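Local coordinates for WbbM protein (PDB 6U4B) that acts as a bifunctional O-antigen polymerase of Klebsiella pneumoniae, a trimeric protein whose glycosyltransferase activity probably depends on bound magnesium, at residues V304-D309 and N321-H326; Y312-G317 and E589-K594; K557-A562 and Y576-E581. All blocks are in the same frame, centred on the assembly; numbering follows the deposited sequence.

Contact 1 (V304-D309 and N321-H326); sequences VVISFD and NSIIRH
Val304 and Ile323 reach for each other tip to tip, the strand residue from the sheet and the helix residue from the layer above it. With CG1 of Val304 anti to its main-chain nitrogen (chi1 179°), this methyl meets CD1 of Ile323 at 3.9 Å. Val305 faces the other side of the sheet, where its side chain rests on Leu338 and Phe396. Two places on from Val304, Ile306 turns back to the helix, and its CD1 lies 4.4 Å from CD1 of Ile323, a looser touch. One helical methyl thus sits against two alternate residues of the same sheet face. Leu319 and Ile320, earlier in the helix, also lean on Ile306, so about one turn of the helix, Leu319 to Ile323, packs on this residue. Further along, Phe308 presents the edge of its ring, in plane, to CG2 of Ile306. All three residues that meet across the interface are buried, and the grip between them is purely apolar. Strand 302-309, helix 313-325 and the parallel strand 333-340 form a beta-alpha-beta unit, the opening element of the Rossmann-like GT-A core expected of a family 8 glycosyltransferase.

Contact 2 (Y312-G317 and E589-K594); sequences YAISGG and EMEIYK
Ile314 pushes from the first turn of helix 313-325 into helix 589-596, meeting Ile592 with one branch and Glu591 with the other. The isoleucine pair is the buried, wholly apolar half. CG2 of Ile314 comes within 3.6 Å of CD1 of Ile592, the two side chains sliding past each other in opposite directions. Ile592 starts off alongside the gap, and a bend at chi2 (-54°) swings CD1 back across it. Ile583, from helix 576-583, touches both isoleucines, and Trp588 also lies on Ile314, which closes this half in further. The side nearer solvent differs in chemistry rather than in closeness. Partly exposed Glu591 stretches out beyond CG and crosses Ile314 at a slant, bringing OE1 to 3.3 Å from CD1 and 4.1 Å from CG1 of Ile314. At the start of the same helix, Glu589 packs on Glu589 of each of the two neighbouring subunits, so the C-terminal helix also belongs to the trimer interface. The carboxylate of Glu591 has two kinds of neighbour: OE2 forms a salt bridge with Arg349, which probably balances the charge and anchors the group, while OE1 lies against the CD1 methyl of Ile314. With neither a hydrogen bond nor a salt bridge between them, the two helical segments are held to each other by van der Waals contact.

Contact 3 (K557-A562 and Y576-E581); sequences KMIHYA and YDDFIE. With MG (magnesium ion), chain C.
Ile559, in the short strand 558-560, and Tyr561, just past its end, press onto helix 576-583 and flank the metal ligand His560 in sequence, in what fits a GT-A glycosyltransferase site with its DXD aspartates and a C-terminal histidine. CD1 of Ile559 lies squarely over the flat of the Asp578 carboxylate, 3.6 Å from CG and 3.9 Å from each oxygen, the two side chains crossing at about a right angle. Tyr561 reaches the helix with its hydroxyl end: OH is 3.6 Å from CB of Phe579 and 3.7 Å from CB of Asp578. Its approach to the backbone N of Phe579 is too badly angled for a bond, and the hydroxyl is hydrogen-bonded instead to O of Phe575, the residue preceding Tyr576. Asp578 is likewise anchored elsewhere, OD1 pairing with Lys412. Between the two contact residues, a chi1 of -164° carries the imidazole of His560 to the other side of the strand, where NE2 binds magnesium at 2.1 Å; Asp406 and Asp408 supply the other protein ligands. In the second shell, Asn526 OD1 bonds ND1 of His560 and, with the metal bond, helps fix the ring's rotation. Past His560 the chain makes an inverse gamma turn centred on Tyr561, folding Ala562 back until its CB stands 3.6 Å above the centre of the His560 ring.

From the N-terminal side, contact 1 closes the first loop, a short one running from strand 302-309 to the end of helix 313-325. The beginning of that helix lies inside this loop and is one half of contact 2, so contacts 1 and 2 cross; contact 2 closes only near the C terminus, bringing helix 589-596 back to the start of helix 313-325. Contact 3 is a short loop nested within contact 2 and follows contact 1 in series. A salt bridge between Arg325 and Glu581 ties contacts 1 and 3, while Ile592 packs on Ile580 between contacts 2 and 3. Together they join the sheet that contains strand 302-309, the magnesium-binding strand and the C-terminal helices.

Contact 1 (V304-D309 and N321-H326)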
loop_
_atom_site.group_PDB
_atom_site.type_symbol
_atom_site.label_atom_id
_atom_site.label_comp_id
_atom_site.label_asym_id
_atom_site.label_seq_id
_atom_site.Cartn_x
_atom_site.Cartn_y
_atom_site.Cartn_z
ATOM N N VAL A 304 24.624 6.613 7.509
ATOM C CA VAL A 304 23.910 7.672 6.807
ATOM C C VAL A 304 23.482 8.713 7.829
ATOM O O VAL A 304 22.835 8.379 8.828
ATOM C CB VAL A 304 22.694 7.123 6.039
ATOM C CG1 VAL A 304 21.952 8.255 5.346
ATOM C CG2 VAL A 304 23.138 6.065 5.038
ATOM N N VAL A 305 23.837 9.969 7.578
ATOM C CA VAL A 305 23.576 11.058 8.510
ATOM C C VAL A 305 22.630 12.052 7.854
ATOM O O VAL A 305 22.892 12.532 6.744
ATOM C CB VAL A 305 24.880 11.745 8.954
ATOM C CG1 VAL A 305 24.570 12.919 9.870
ATOM C CG2 VAL A 305 25.764 10.742 9.658
ATOM N N ILE A 306 21.533 12.351 8.543
ATOM C CA ILE A 306 20.518 13.287 8.079
ATOM C C ILE A 306 20.255 14.289 9.194
ATOM O O ILE A 306 20.401 13.979 10.380
ATOM C CB ILE A 306 19.213 12.563 7.676
ATOM C CG1 ILE A 306 19.523 11.281 6.902
ATOM C CG2 ILE A 306 18.332 13.475 6.841
ATOM C CD1 ILE A 306 18.332 10.358 6.743
ATOM N N SER A 307 19.857 15.499 8.808
ATOM C CA SER A 307 19.581 16.559 9.766
ATOM C C SER A 307 18.311 17.288 9.357
ATOM O O SER A 307 18.199 17.747 8.216
ATOM C CB SER A 307 20.758 17.540 9.854
ATOM O OG SER A 307 20.446 18.653 10.668
ATOM N N PHE A 308 17.359 17.391 10.282
ATOM C CA PHE A 308 16.152 18.165 10.025
ATOM C C PHE A 308 15.452 18.472 11.340
ATOM O O PHE A 308 15.710 17.842 12.371
ATOM C CB PHE A 308 15.197 17.438 9.062
ATOM C CG PHE A 308 14.854 16.030 9.475
ATOM C CD1 PHE A 308 15.519 14.949 8.917
ATOM C CD2 PHE A 308 13.847 15.785 10.398
ATOM C CE1 PHE A 308 15.197 13.653 9.280
ATOM C CE2 PHE A 308 13.523 14.492 10.769
ATOM C CZ PHE A 308 14.198 13.423 10.208
ATOM N N ASP A 309 14.564 19.460 11.286
ATOM C CA ASP A 309 13.690 19.798 12.394
ATOM C C ASP A 309 12.333 19.130 12.174
ATOM O O ASP A 309 12.147 18.337 11.244
ATOM C CB ASP A 309 13.578 21.321 12.545
ATOM C CG ASP A 309 13.096 22.010 11.278
ATOM O OD1 ASP A 309 12.603 21.323 10.359
ATOM O OD2 ASP A 309 13.217 23.251 11.196
ATOM N N ASN A 321 12.547 6.265 3.928
ATOM C CA ASN A 321 11.827 5.201 3.242
ATOM C C ASN A 321 12.470 4.883 1.896
ATOM O O ASN A 321 12.566 3.712 1.510
ATOM C CB ASN A 321 10.359 5.584 3.066
ATOM C CG ASN A 321 9.424 4.449 3.413
ATOM O OD1 ASN A 321 9.817 3.493 4.080
ATOM N ND2 ASN A 321 8.177 4.548 2.966
ATOM N N SER A 322 12.939 5.908 1.176
ATOM C CA SER A 322 13.616 5.654 -0.092
ATOM C C SER A 322 14.924 4.904 0.125
ATOM O O SER A 322 15.298 4.051 -0.689
ATOM C CB SER A 322 13.866 6.968 -0.843
ATOM O OG SER A 322 15.035 7.634 -0.382
ATOM N N ILE A 323 15.631 5.205 1.217
ATOM C CA ILE A 323 16.862 4.484 1.525
ATOM C C ILE A 323 16.560 3.015 1.794
ATOM O O ILE A 323 17.272 2.120 1.321
ATOM C CB ILE A 323 17.585 5.143 2.713
ATOM C CG1 ILE A 323 18.025 6.563 2.351
ATOM C CG2 ILE A 323 18.780 4.302 3.148
ATOM C CD1 ILE A 323 18.634 7.328 3.502
ATOM N N ILE A 324 15.492 2.745 2.549
ATOM C CA ILE A 324 15.108 1.366 2.844
ATOM C C ILE A 324 14.713 0.629 1.571
ATOM O O ILE A 324 15.069 -0.542 1.375
ATOM C CB ILE A 324 13.969 1.339 3.879
ATOM C CG1 ILE A 324 14.465 1.855 5.232
ATOM C CG2 ILE A 324 13.390 -0.064 4.001
ATOM C CD1 ILE A 324 13.385 1.947 6.273
ATOM N N ARG A 325 13.970 1.294 0.686
ATOM C CA ARG A 325 13.439 0.603 -0.486
ATOM C C ARG A 325 14.534 0.209 -1.468
ATOM O O ARG A 325 14.373 -0.760 -2.215
ATOM C CB ARG A 325 12.391 1.470 -1.172
ATOM C CG ARG A 325 11.125 1.664 -0.341
ATOM C CD ARG A 325 10.082 2.495 -1.068
ATOM N NE ARG A 325 9.457 1.756 -2.159
ATOM C CZ ARG A 325 9.848 1.821 -3.429
ATOM N NH1 ARG A 325 9.217 1.111 -4.354
ATOM N NH2 ARG A 325 10.867 2.596 -3.774
ATOM N N HIS A 326 15.659 0.924 -1.461
ATOM C CA HIS A 326 16.791 0.633 -2.328
ATOM C C HIS A 326 17.961 0.021 -1.567
ATOM O O HIS A 326 19.076 -0.029 -2.093
ATOM C CB HIS A 326 17.234 1.902 -3.061
ATOM C CG HIS A 326 16.206 2.435 -4.011
ATOM N ND1 HIS A 326 16.072 1.968 -5.302
ATOM C CD2 HIS A 326 15.257 3.389 -3.856
ATOM C CE1 HIS A 326 15.089 2.615 -5.902
ATOM N NE2 HIS A 326 14.577 3.482 -5.046
#

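Contact 2 (Y312-G317 and E589-K594)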
loop_
_atom_site.group_PDB
_atom_site.type_symbol
_atom_site.label_atom_id
_atom_site.label_comp_id
_atom_site.label_asym_id
_atom_site.label_seq_id
_atom_site.Cartn_x
_atom_site.Cartn_y
_atom_site.Cartn_z
ATOM N N TYR A 312 10.497 19.530 8.764
ATOM C CA TYR A 312 11.016 18.738 7.656
ATOM C C TYR A 312 11.009 17.244 7.962
ATOM O O TYR A 312 11.649 16.464 7.250
ATOM C CB TYR A 312 12.425 19.196 7.278
ATOM C CG TYR A 312 12.451 20.222 6.166
ATOM C CD1 TYR A 312 13.537 20.313 5.304
ATOM C CD2 TYR A 312 11.392 21.100 5.979
ATOM C CE1 TYR A 312 13.565 21.248 4.284
ATOM C CE2 TYR A 312 11.412 22.039 4.963
ATOM C CZ TYR A 312 12.501 22.108 4.119
ATOM O OH TYR A 312 12.525 23.042 3.105
ATOM N N ALA A 313 10.293 16.829 9.008
ATOM C CA ALA A 313 10.206 15.409 9.330
ATOM C C ALA A 313 9.508 14.623 8.229
ATOM O O ALA A 313 9.851 13.460 7.990
ATOM C CB ALA A 313 9.482 15.213 10.663
ATOM N N ILE A 314 8.529 15.231 7.555
ATOM C CA ILE A 314 7.864 14.563 6.437
ATOM C C ILE A 314 8.864 14.275 5.326
ATOM O O ILE A 314 8.895 13.177 4.759
ATOM C CB ILE A 314 6.686 15.412 5.928
ATOM C CG1 ILE A 314 5.629 15.566 7.023
ATOM C CG2 ILE A 314 6.081 14.790 4.678
ATOM C CD1 ILE A 314 4.396 16.317 6.581
ATOM N N SER A 315 9.702 15.262 5.004
ATOM C CA SER A 315 10.734 15.056 3.997
ATOM C C SER A 315 11.722 13.981 4.430
ATOM O O SER A 315 12.151 13.156 3.613
ATOM C CB SER A 315 11.460 16.370 3.721
ATOM O OG SER A 315 12.534 16.165 2.828
ATOM N N GLY A 316 12.102 13.979 5.710
ATOM C CA GLY A 316 13.005 12.955 6.204
ATOM C C GLY A 316 12.407 11.564 6.170
ATOM O O GLY A 316 13.121 10.585 5.934
ATOM N N GLY A 317 11.098 11.454 6.406
ATOM C CA GLY A 317 10.449 10.157 6.305
ATOM C C GLY A 317 10.500 9.589 4.900
ATOM O O GLY A 317 10.801 8.408 4.706
ATOM N N GLU A 589 0.929 10.146 5.015
ATOM C CA GLU A 589 0.265 10.096 3.715
ATOM C C GLU A 589 -0.935 11.034 3.663
ATOM O O GLU A 589 -1.054 11.856 2.747
ATOM C CB GLU A 589 -0.153 8.661 3.401
ATOM C CG GLU A 589 -1.000 8.523 2.152
ATOM C CD GLU A 589 -1.074 7.093 1.659
ATOM O OE1 GLU A 589 -1.026 6.888 0.427
ATOM O OE2 GLU A 589 -1.167 6.177 2.503
ATOM N N MET A 590 -1.838 10.930 4.641
ATOM C CA MET A 590 -2.994 11.819 4.665
ATOM C C MET A 590 -2.617 13.251 5.026
ATOM O O MET A 590 -3.377 14.173 4.712
ATOM C CB MET A 590 -4.051 11.299 5.640
ATOM C CG MET A 590 -3.520 10.944 7.019
ATOM S SD MET A 590 -4.821 10.916 8.269
ATOM C CE MET A 590 -4.560 12.505 9.058
ATOM N N GLU A 591 -1.468 13.457 5.678
ATOM C CA GLU A 591 -1.006 14.816 5.942
ATOM C C GLU A 591 -0.751 15.572 4.645
ATOM O O GLU A 591 -0.992 16.781 4.567
ATOM C CB GLU A 591 0.269 14.795 6.785
ATOM C CG GLU A 591 0.063 14.666 8.281
ATOM C CD GLU A 591 1.313 15.038 9.056
ATOM O OE1 GLU A 591 1.943 16.061 8.709
ATOM O OE2 GLU A 591 1.675 14.304 9.999
ATOM N N ILE A 592 -0.259 14.873 3.620
ATOM C CA ILE A 592 0.134 15.540 2.383
ATOM C C ILE A 592 -1.070 16.158 1.686
ATOM O O ILE A 592 -0.948 17.204 1.038
ATOM C CB ILE A 592 0.876 14.554 1.460
ATOM C CG1 ILE A 592 2.024 13.882 2.212
ATOM C CG2 ILE A 592 1.412 15.269 0.231
ATOM C CD1 ILE A 592 2.983 14.857 2.858
ATOM N N TYR A 593 -2.247 15.545 1.815
ATOM C CA TYR A 593 -3.425 16.069 1.128
ATOM C C TYR A 593 -3.858 17.398 1.733
ATOM O O TYR A 593 -4.057 18.385 1.014
ATOM C CB TYR A 593 -4.573 15.059 1.182
ATOM C CG TYR A 593 -4.280 13.706 0.565
ATOM C CD1 TYR A 593 -5.223 12.692 0.612
ATOM C CD2 TYR A 593 -3.066 13.438 -0.061
ATOM C CE1 TYR A 593 -4.970 11.456 0.057
ATOM C CE2 TYR A 593 -2.804 12.199 -0.615
ATOM C CZ TYR A 593 -3.762 11.212 -0.554
ATOM O OH TYR A 593 -3.518 9.974 -1.104
ATOM N N LYS A 594 -4.009 17.440 3.059
ATOM C CA LYS A 594 -4.380 18.684 3.724
ATOM C C LYS A 594 -3.284 19.733 3.578
ATOM O O LYS A 594 -3.569 20.917 3.365
ATOM C CB LYS A 594 -4.679 18.415 5.200
ATOM C CG LYS A 594 -5.588 17.218 5.442
ATOM C CD LYS A 594 -5.830 16.999 6.928
ATOM C CE LYS A 594 -6.748 15.811 7.183
ATOM N NZ LYS A 594 -6.135 14.519 6.767
#

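Contact 3 (K557-A562 and Y576-E581)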
loop_
_atom_site.group_PDB
_atom_site.type_symbol
_atom_site.label_atom_id
_atom_site.label_comp_id
_atom_site.label_asym_id
_atom_site.label_seq_id
_atom_site.Cartn_x
_atom_site.Cartn_y
_atom_site.Cartn_z
ATOM N N LYS A 557 20.329 8.894 -9.387
ATOM C CA LYS A 557 20.539 8.052 -8.220
ATOM C C LYS A 557 20.118 8.732 -6.927
ATOM O O LYS A 557 19.821 8.039 -5.946
ATOM C CB LYS A 557 22.004 7.613 -8.139
ATOM C CG LYS A 557 22.396 6.699 -9.291
ATOM C CD LYS A 557 23.758 6.062 -9.101
ATOM C CE LYS A 557 24.016 5.021 -10.182
ATOM N NZ LYS A 557 25.415 4.516 -10.165
ATOM N N MET A 558 20.070 10.064 -6.915
ATOM C CA MET A 558 19.463 10.815 -5.824
ATOM C C MET A 558 18.822 12.057 -6.419
ATOM O O MET A 558 19.441 12.745 -7.234
ATOM C CB MET A 558 20.491 11.194 -4.748
ATOM C CG MET A 558 19.929 12.047 -3.612
ATOM S SD MET A 558 19.915 13.827 -3.939
ATOM C CE MET A 558 21.511 14.318 -3.280
ATOM N N ILE A 559 17.592 12.336 -6.005
ATOM C CA ILE A 559 16.836 13.489 -6.473
ATOM C C ILE A 559 16.834 14.527 -5.361
ATOM O O ILE A 559 16.442 14.230 -4.228
ATOM C CB ILE A 559 15.407 13.094 -6.870
ATOM C CG1 ILE A 559 15.443 12.080 -8.013
ATOM C CG2 ILE A 559 14.598 14.323 -7.244
ATOM C CD1 ILE A 559 14.137 11.346 -8.233
ATOM N N HIS A 560 17.276 15.739 -5.676
ATOM C CA HIS A 560 17.404 16.809 -4.696
ATOM C C HIS A 560 16.301 17.830 -4.950
ATOM O O HIS A 560 16.320 18.535 -5.965
ATOM C CB HIS A 560 18.786 17.456 -4.777
ATOM C CG HIS A 560 19.136 18.281 -3.580
ATOM N ND1 HIS A 560 20.377 18.855 -3.407
ATOM C CD2 HIS A 560 18.406 18.628 -2.492
ATOM C CE1 HIS A 560 20.398 19.518 -2.264
ATOM N NE2 HIS A 560 19.215 19.396 -1.691
ATOM N N TYR A 561 15.349 17.921 -4.021
ATOM C CA TYR A 561 14.280 18.903 -4.144
ATOM C C TYR A 561 14.708 20.243 -3.563
ATOM O O TYR A 561 13.973 20.856 -2.781
ATOM C CB TYR A 561 13.009 18.403 -3.468
ATOM C CG TYR A 561 12.530 17.093 -4.034
ATOM C CD1 TYR A 561 12.866 15.893 -3.425
ATOM C CD2 TYR A 561 11.774 17.049 -5.198
ATOM C CE1 TYR A 561 12.444 14.688 -3.947
ATOM C CE2 TYR A 561 11.345 15.850 -5.726
ATOM C CZ TYR A 561 11.684 14.674 -5.095
ATOM O OH TYR A 561 11.264 13.474 -5.613
ATOM N N ALA A 562 15.892 20.707 -3.948
ATOM C CA ALA A 562 16.388 21.978 -3.448
ATOM C C ALA A 562 15.606 23.131 -4.057
ATOM O O ALA A 562 15.346 23.164 -5.262
ATOM C CB ALA A 562 17.876 22.129 -3.752
ATOM N N TYR A 576 7.894 14.530 -8.886
ATOM C CA TYR A 576 6.921 14.556 -7.799
ATOM C C TYR A 576 6.454 13.152 -7.437
ATOM O O TYR A 576 6.227 12.853 -6.257
ATOM C CB TYR A 576 5.735 15.436 -8.186
ATOM C CG TYR A 576 4.538 15.298 -7.279
ATOM C CD1 TYR A 576 4.605 15.684 -5.948
ATOM C CD2 TYR A 576 3.335 14.794 -7.759
ATOM C CE1 TYR A 576 3.511 15.562 -5.115
ATOM C CE2 TYR A 576 2.235 14.670 -6.937
ATOM C CZ TYR A 576 2.326 15.057 -5.617
ATOM O OH TYR A 576 1.232 14.933 -4.794
ATOM N N ASP A 577 6.301 12.279 -8.436
ATOM C CA ASP A 577 5.895 10.906 -8.157
ATOM C C ASP A 577 6.955 10.160 -7.354
ATOM O O ASP A 577 6.618 9.281 -6.552
ATOM C CB ASP A 577 5.600 10.167 -9.461
ATOM C CG ASP A 577 4.446 10.783 -10.235
ATOM O OD1 ASP A 577 3.626 11.503 -9.627
ATOM O OD2 ASP A 577 4.357 10.542 -11.457
ATOM N N ASP A 578 8.234 10.496 -7.553
ATOM C CA ASP A 578 9.306 9.847 -6.805
ATOM C C ASP A 578 9.215 10.148 -5.317
ATOM O O ASP A 578 9.617 9.322 -4.489
ATOM C CB ASP A 578 10.662 10.293 -7.344
ATOM C CG ASP A 578 10.845 9.949 -8.804
ATOM O OD1 ASP A 578 11.257 8.809 -9.101
ATOM O OD2 ASP A 578 10.553 10.812 -9.654
ATOM N N PHE A 579 8.708 11.326 -4.958
ATOM C CA PHE A 579 8.529 11.662 -3.552
ATOM C C PHE A 579 7.291 10.982 -2.978
ATOM O O PHE A 579 7.352 10.369 -1.907
ATOM C CB PHE A 579 8.436 13.179 -3.390
ATOM C CG PHE A 579 8.041 13.614 -2.012
ATOM C CD1 PHE A 579 8.986 13.716 -1.007
ATOM C CD2 PHE A 579 6.723 13.927 -1.720
ATOM C CE1 PHE A 579 8.624 14.115 0.266
ATOM C CE2 PHE A 579 6.355 14.326 -0.452
ATOM C CZ PHE A 579 7.306 14.421 0.544
ATOM N N ILE A 580 6.160 11.088 -3.683
ATOM C CA ILE A 580 4.914 10.476 -3.222
ATOM C C ILE A 580 5.092 8.977 -3.035
ATOM O O ILE A 580 4.609 8.396 -2.056
ATOM C CB ILE A 580 3.776 10.788 -4.210
ATOM C CG1 ILE A 580 3.407 12.268 -4.137
ATOM C CG2 ILE A 580 2.561 9.910 -3.942
ATOM C CD1 ILE A 580 2.953 12.718 -2.761
ATOM N N GLU A 581 5.797 8.335 -3.970
ATOM C CA GLU A 581 6.063 6.902 -3.891
ATOM C C GLU A 581 6.601 6.498 -2.521
ATOM O O GLU A 581 6.257 5.432 -1.999
ATOM C CB GLU A 581 7.053 6.515 -4.991
ATOM C CG GLU A 581 7.476 5.061 -5.012
ATOM C CD GLU A 581 8.683 4.837 -5.910
ATOM O OE1 GLU A 581 9.666 4.218 -5.453
ATOM O OE2 GLU A 581 8.655 5.299 -7.069
HETATM MG MG MG C . 18.838 20.449 0.039
#